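PDB 6ZB6: glutathione transferase from Lolium rigidum, which probably catalyses the conjugation of glutathione to electrophilic xenobiotics such as herbicides, as a phi-class glutathione transferase. Local coordinates for residues A[48-53]-A[64-69]; A[5-10]-A[57-62]. All coordinates share one frame; numbering follows the deposited sequence.

Contact 1 of 2, residues A[48-53]-A[64-69]; sequences ARNPFG and LLFESR. With GTB (S-(p-nitrobenzyl)glutathione), chain G.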
loop_
_atom_site.group_PDB
_atom_site.type_symbol
_atom_site.label_atom_id
_atom_site.label_comp_id
_atom_site.label_asym_id
_atom_site.label_seq_id
_atom_site.Cartn_x
_atom_site.Cartn_y
_atom_site.Cartn_z
ATOM N N ALA A 48 22.266 -2.299 7.938
ATOM C CA ALA A 48 22.229 -3.478 8.794
ATOM C C ALA A 48 20.804 -3.925 9.088
ATOM O O ALA A 48 20.600 -5.045 9.570
ATOM C CB ALA A 48 22.979 -3.193 10.095
ATOM N N ARG A 49 19.820 -3.068 8.819
ATOM C CA ARG A 49 18.400 -3.386 8.905
ATOM C C ARG A 49 17.824 -3.802 7.556
ATOM O O ARG A 49 17.078 -4.779 7.473
ATOM C CB ARG A 49 17.632 -2.176 9.445
ATOM C CG ARG A 49 18.123 -1.725 10.798
ATOM C CD ARG A 49 17.322 -0.553 11.347
ATOM N NE ARG A 49 17.564 -0.433 12.784
ATOM C CZ ARG A 49 18.105 0.633 13.369
ATOM N NH1 ARG A 49 18.448 1.693 12.642
ATOM N NH2 ARG A 49 18.290 0.639 14.683
ATOM N N ASN A 50 18.125 -3.055 6.502
ATOM C CA ASN A 50 17.710 -3.414 5.147
ATOM C C ASN A 50 18.947 -3.297 4.281
ATOM O O ASN A 50 19.385 -2.165 3.995
ATOM C CB ASN A 50 16.589 -2.525 4.610
ATOM C CG ASN A 50 16.147 -2.929 3.198
ATOM O OD1 ASN A 50 16.889 -3.579 2.462
ATOM N ND2 ASN A 50 14.919 -2.574 2.838
ATOM N N PRO A 51 19.529 -4.415 3.835
ATOM C CA PRO A 51 20.834 -4.348 3.159
ATOM C C PRO A 51 20.760 -3.730 1.784
ATOM O O PRO A 51 21.806 -3.394 1.216
ATOM C CB PRO A 51 21.280 -5.825 3.104
ATOM C CG PRO A 51 19.983 -6.612 3.102
ATOM C CD PRO A 51 18.949 -5.772 3.833
ATOM N N PHE A 52 19.560 -3.532 1.247
ATOM C CA PHE A 52 19.374 -2.838 -0.016
ATOM C C PHE A 52 19.147 -1.344 0.171
ATOM O O PHE A 52 18.981 -0.625 -0.816
ATOM C CB PHE A 52 18.218 -3.482 -0.786
ATOM C CG PHE A 52 18.464 -4.930 -1.109
ATOM C CD1 PHE A 52 19.406 -5.290 -2.073
ATOM C CD2 PHE A 52 17.803 -5.932 -0.419
ATOM C CE1 PHE A 52 19.659 -6.626 -2.364
ATOM C CE2 PHE A 52 18.051 -7.277 -0.703
ATOM C CZ PHE A 52 18.982 -7.619 -1.682
ATOM N N GLY A 53 19.175 -0.862 1.406
ATOM C CA GLY A 53 19.146 0.560 1.657
ATOM C C GLY A 53 17.820 1.167 1.252
ATOM O O GLY A 53 17.789 2.188 0.568
ATOM N N LEU A 64 14.932 -8.773 12.709
ATOM C CA LEU A 64 14.945 -7.678 11.746
ATOM C C LEU A 64 14.332 -8.179 10.453
ATOM O O LEU A 64 14.686 -9.263 9.984
ATOM C CB LEU A 64 16.368 -7.173 11.478
ATOM C CG LEU A 64 17.085 -6.450 12.621
ATOM C CD1 LEU A 64 18.554 -6.226 12.284
ATOM C CD2 LEU A 64 16.379 -5.125 12.907
ATOM N N LEU A 65 13.402 -7.406 9.890
ATOM C CA LEU A 65 12.778 -7.756 8.628
ATOM C C LEU A 65 12.812 -6.545 7.712
ATOM O O LEU A 65 12.987 -5.405 8.150
ATOM C CB LEU A 65 11.316 -8.224 8.808
ATOM C CG LEU A 65 11.022 -9.406 9.742
ATOM C CD1 LEU A 65 9.516 -9.581 9.925
ATOM C CD2 LEU A 65 11.661 -10.716 9.229
ATOM N N PHE A 66 12.670 -6.812 6.423
ATOM C CA PHE A 66 12.426 -5.761 5.451
ATOM C C PHE A 66 11.522 -6.361 4.383
ATOM O O PHE A 66 11.108 -7.522 4.490
ATOM C CB PHE A 66 13.743 -5.193 4.904
ATOM C CG PHE A 66 14.598 -6.202 4.175
ATOM C CD1 PHE A 66 15.480 -7.023 4.867
ATOM C CD2 PHE A 66 14.544 -6.303 2.792
ATOM C CE1 PHE A 66 16.275 -7.948 4.189
ATOM C CE2 PHE A 66 15.319 -7.216 2.120
ATOM C CZ PHE A 66 16.198 -8.038 2.812
ATOM N N GLU A 67 11.211 -5.556 3.366
ATOM C CA GLU A 67 10.184 -5.833 2.360
ATOM C C GLU A 67 8.798 -5.732 2.983
ATOM O O GLU A 67 8.416 -6.534 3.834
ATOM C CB GLU A 67 10.386 -7.194 1.669
ATOM C CG GLU A 67 11.385 -7.145 0.511
ATOM C CD GLU A 67 10.905 -6.307 -0.689
ATOM O OE1 GLU A 67 9.680 -6.042 -0.824
ATOM O OE2 GLU A 67 11.775 -5.921 -1.498
ATOM N N SER A 68 8.039 -4.721 2.555
ATOM C CA SER A 68 6.817 -4.351 3.253
ATOM C C SER A 68 5.801 -5.491 3.317
ATOM O O SER A 68 5.136 -5.668 4.340
ATOM C CB SER A 68 6.217 -3.103 2.578
ATOM O OG SER A 68 5.919 -3.366 1.218
ATOM N N ARG A 69 5.639 -6.263 2.240
ATOM C CA ARG A 69 4.633 -7.324 2.297
ATOM C C ARG A 69 5.042 -8.447 3.232
ATOM O O ARG A 69 4.172 -9.055 3.874
ATOM C CB ARG A 69 4.350 -7.886 0.904
ATOM C CG ARG A 69 3.622 -6.882 -0.007
ATOM C CD ARG A 69 3.492 -7.448 -1.413
ATOM N NE ARG A 69 2.927 -6.466 -2.352
ATOM C CZ ARG A 69 3.612 -5.486 -2.932
ATOM N NH1 ARG A 69 4.891 -5.319 -2.661
ATOM N NH2 ARG A 69 3.002 -4.652 -3.782
HETATM N N1 GTB G . 9.743 -3.867 -2.359
HETATM C CA1 GTB G . 10.106 -2.915 -1.321
HETATM C C1 GTB G . 9.051 -2.956 -0.205
HETATM O O11 GTB G . 7.832 -3.124 -0.484
HETATM O O12 GTB G . 9.387 -2.826 1.003
HETATM C CB1 GTB G . 10.176 -1.527 -1.967
HETATM C CG1 GTB G . 10.530 -0.508 -0.885
HETATM C CD1 GTB G . 10.845 0.852 -1.482
HETATM O OE1 GTB G . 10.800 1.045 -2.659
HETATM N N2 GTB G . 11.197 1.921 -0.581
HETATM C CA2 GTB G . 11.499 3.212 -1.164
HETATM C C2 GTB G . 12.960 3.530 -0.882
HETATM O O2 GTB G . 13.452 3.325 0.184
HETATM C CB2 GTB G . 10.585 4.274 -0.547
HETATM S SG2 GTB G . 8.860 3.918 -1.044
HETATM N N3 GTB G . 13.769 4.074 -1.944
HETATM C CA3 GTB G . 15.157 4.385 -1.673
HETATM C C3 GTB G . 16.069 3.623 -2.630
HETATM O O31 GTB G . 17.246 4.034 -2.826
HETATM O O32 GTB G . 15.656 2.586 -3.219
HETATM C "C'" GTB G . 8.714 4.177 -2.836
HETATM C "C1'" GTB G . 9.067 5.629 -3.144
HETATM C "C2'" GTB G . 10.184 5.920 -3.910
HETATM C "C3'" GTB G . 10.513 7.237 -4.195
HETATM C "C4'" GTB G . 9.718 8.268 -3.716
HETATM N N41 GTB G . 10.061 9.658 -4.010
HETATM O O41 GTB G . 11.122 9.972 -4.879
HETATM O O42 GTB G . 9.445 10.520 -3.508
HETATM C "C5'" GTB G . 8.599 7.975 -2.946
HETATM C "C6'" GTB G . 8.270 6.657 -2.660
#
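A surface packing contact joins the loop 48-53 to the edge strand 63-66 of the thioredoxin-like N-terminal domain, and the chain runs on from it into the glutathione site. Its hub is the Phe66 ring. Pro51 lies over one face of that ring, its CD 3.8 Å from the ring centroid and 25° off the normal, which meets the geometry of a CH-pi contact. The Asn50 amide covers the same face nearer the CB end, its plane 28° from the ring plane and OD1 3.6 Å from Phe66 CD2. At the far end of the ring, Phe66 CE2 meets the edge of the Phe52 ring at CD2, 3.8 Å away. With CG between its own backbone N and carbonyl carbon (chi1 62°), Phe66 turns its ring toward Asn50 and Pro51. Residues 50-53 form a type I turn, closed by Gly53 N to Asn50 O, and Phe52 N donates to Asn50 OD1 in an Asx turn; this second bond helps hold the amide over the ring. Leu64 adds CD1 against Ala48 O.

Beyond Phe66, Glu67 and Ser68 bind the gamma-glutamyl end of S-(p-nitrobenzyl)glutathione. Glu67 OE1 accepts from the ligand amine N1 at 2.7 Å, and its OE2 takes a weaker bond. The ligand carboxylate is gripped twice by Ser68, its backbone N reaching O12 at 2.8 Å and its OG reaching O11 at 2.6 Å.

Contact 2 of 2, residues A[5-10]-A[57-62]; sequences KVFGPA and AFQDGD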
loop_
_atom_site.group_PDB
_atom_site.type_symbol
_atom_site.label_atom_id
_atom_site.label_comp_id
_atom_site.label_asym_id
_atom_site.label_seq_id
_atom_site.Cartn_x
_atom_site.Cartn_y
_atom_site.Cartn_z
ATOM N N LYS A 5 8.961 -2.002 15.854
ATOM C CA LYS A 5 9.470 -0.754 15.309
ATOM C C LYS A 5 9.450 -0.815 13.796
ATOM O O LYS A 5 9.936 -1.782 13.206
ATOM C CB LYS A 5 10.900 -0.467 15.768
ATOM C CG LYS A 5 11.088 -0.321 17.258
ATOM C CD LYS A 5 12.540 0.051 17.532
ATOM C CE LYS A 5 12.794 0.280 19.002
ATOM N NZ LYS A 5 13.920 1.233 19.209
ATOM N N VAL A 6 8.926 0.233 13.173
ATOM C CA VAL A 6 8.979 0.401 11.726
ATOM C C VAL A 6 9.901 1.571 11.432
ATOM O O VAL A 6 9.736 2.657 12.002
ATOM C CB VAL A 6 7.573 0.638 11.143
ATOM C CG1 VAL A 6 7.636 0.700 9.624
ATOM C CG2 VAL A 6 6.650 -0.474 11.603
ATOM N N PHE A 7 10.857 1.359 10.534
ATOM C CA PHE A 7 11.854 2.368 10.188
ATOM C C PHE A 7 11.481 3.010 8.858
ATOM O O PHE A 7 11.368 2.317 7.841
ATOM C CB PHE A 7 13.249 1.748 10.107
ATOM C CG PHE A 7 13.744 1.227 11.424
ATOM C CD1 PHE A 7 13.461 -0.073 11.815
ATOM C CD2 PHE A 7 14.456 2.052 12.289
ATOM C CE1 PHE A 7 13.894 -0.563 13.040
ATOM C CE2 PHE A 7 14.904 1.569 13.520
ATOM C CZ PHE A 7 14.619 0.265 13.894
ATOM N N GLY A 8 11.287 4.330 8.873
ATOM C CA GLY A 8 10.899 5.054 7.690
ATOM C C GLY A 8 9.732 5.983 7.993
ATOM O O GLY A 8 8.935 5.737 8.906
ATOM N N PRO A 9 9.613 7.063 7.229
ATOM C CA PRO A 9 8.498 8.000 7.440
ATOM C C PRO A 9 7.158 7.394 7.052
ATOM O O PRO A 9 7.053 6.645 6.077
ATOM C CB PRO A 9 8.856 9.185 6.537
ATOM C CG PRO A 9 9.857 8.647 5.553
ATOM C CD PRO A 9 10.602 7.570 6.261
ATOM N N ALA A 10 6.115 7.753 7.809
ATOM C CA ALA A 10 4.789 7.206 7.539
ATOM C C ALA A 10 4.281 7.575 6.151
ATOM O O ALA A 10 3.439 6.855 5.604
ATOM C CB ALA A 10 3.782 7.670 8.597
ATOM N N ALA A 57 12.188 -0.759 7.069
ATOM C CA ALA A 57 12.711 -1.926 7.779
ATOM C C ALA A 57 11.855 -2.121 9.023
ATOM O O ALA A 57 10.990 -1.307 9.331
ATOM C CB ALA A 57 14.191 -1.761 8.128
ATOM N N PHE A 58 12.112 -3.186 9.770
ATOM C CA PHE A 58 11.195 -3.551 10.836
ATOM C C PHE A 58 11.964 -4.307 11.903
ATOM O O PHE A 58 12.827 -5.122 11.579
ATOM C CB PHE A 58 10.050 -4.400 10.268
ATOM C CG PHE A 58 9.148 -5.012 11.302
ATOM C CD1 PHE A 58 9.419 -6.276 11.831
ATOM C CD2 PHE A 58 8.010 -4.349 11.715
ATOM C CE1 PHE A 58 8.581 -6.839 12.782
ATOM C CE2 PHE A 58 7.148 -4.914 12.649
ATOM C CZ PHE A 58 7.425 -6.156 13.175
ATOM N N GLN A 59 11.645 -4.048 13.171
ATOM C CA GLN A 59 12.283 -4.778 14.264
ATOM C C GLN A 59 11.234 -5.231 15.271
ATOM O O GLN A 59 10.374 -4.448 15.692
ATOM C CB GLN A 59 13.347 -3.927 14.960
ATOM C CG GLN A 59 14.180 -4.706 15.985
ATOM C CD GLN A 59 15.108 -3.806 16.776
ATOM O OE1 GLN A 59 15.247 -2.617 16.474
ATOM N NE2 GLN A 59 15.758 -4.369 17.796
ATOM N N ASP A 60 11.295 -6.506 15.626
ATOM C CA ASP A 60 10.520 -7.080 16.719
ATOM C C ASP A 60 11.542 -7.792 17.595
ATOM O O ASP A 60 11.921 -8.923 17.291
ATOM C CB ASP A 60 9.466 -8.045 16.195
ATOM C CG ASP A 60 8.621 -8.642 17.303
ATOM O OD1 ASP A 60 8.805 -8.244 18.470
ATOM O OD2 ASP A 60 7.759 -9.494 16.999
ATOM N N GLY A 61 11.997 -7.136 18.659
ATOM C CA GLY A 61 13.022 -7.735 19.500
ATOM C C GLY A 61 14.316 -7.899 18.735
ATOM O O GLY A 61 14.863 -6.918 18.225
ATOM N N ASP A 62 14.802 -9.130 18.615
ATOM C CA ASP A 62 16.021 -9.390 17.866
ATOM C C ASP A 62 15.759 -9.713 16.404
ATOM O O ASP A 62 16.714 -9.908 15.649
ATOM C CB ASP A 62 16.802 -10.542 18.508
ATOM C CG ASP A 62 17.366 -10.172 19.866
ATOM O OD1 ASP A 62 17.807 -11.090 20.594
ATOM O OD2 ASP A 62 17.369 -8.964 20.202
HETATM O O HOH W 1 16.107 -0.614 17.597
#
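Strands 5-7 and 57-60 pair antiparallel, their axes 4.7 Å apart at closest approach, at the centre of the four-stranded sheet of the thioredoxin-like domain. Four backbone hydrogen bonds set the register. Lys5 and Gln59 exchange two, with Lys5 N to Gln59 O at 2.8 Å. Phe7 and Ala57 form the second hydrogen-bonded pair, less evenly: Phe7 N to Ala57 O is nearly straight at 175°, whereas Ala57 N to Phe7 O stretches to 3.3 Å. Between them Val6 and Phe58 make a non-hydrogen-bonded pair, where Phe58 CA approaches Lys5 O in a CA-H...O contact of 3.2 Å.

Apolar contacts divide between the two faces. On that of Val6 and Phe58, Val6 CG2 touches the edge of the Phe58 ring at CD2, 4.1 Å away; helices 13-24 and 68-78 cover this side. On the other face the Phe7 ring turns its edge to Gln59 CB, 3.9 Å from CE1. Separately, Phe7 CD1 packs on Ala57 CB at 4.1 Å.

Polar side-chain contacts gather round Gln59, whose extended chain runs beside that of Lys5, its amide nearly coplanar with the Phe7 ring (13°). NE2 donates to Gly61 O at 2.7 Å, close to the amide plane. The main chain thus carries the strand pairing, while the Gly61 bond orients the amide with OE1 toward a water, through which the Lys5 ammonium joins in weakly.

In the fold
Both contacts belong to one sheet: strands 57-60 and 63-66 are neighbours in it, and Leu65 N probably bonds to Phe58 O between them. Contact 2 lies at the buried middle of the sheet, whereas contact 1 is a surface contact and packs a loop on its edge strand. Their chemistry follows this placing. Backbone hydrogen bonds dominate contact 2, while ring, proline and amide packing carries contact 1 and its second segment supplies ligand-binding groups. Arg49 bridges the two, with CB on Ala57 CB and NE close to Phe7 CZ, and its guanidinium forms a salt bridge with Glu45. The centres are about 9 Å apart.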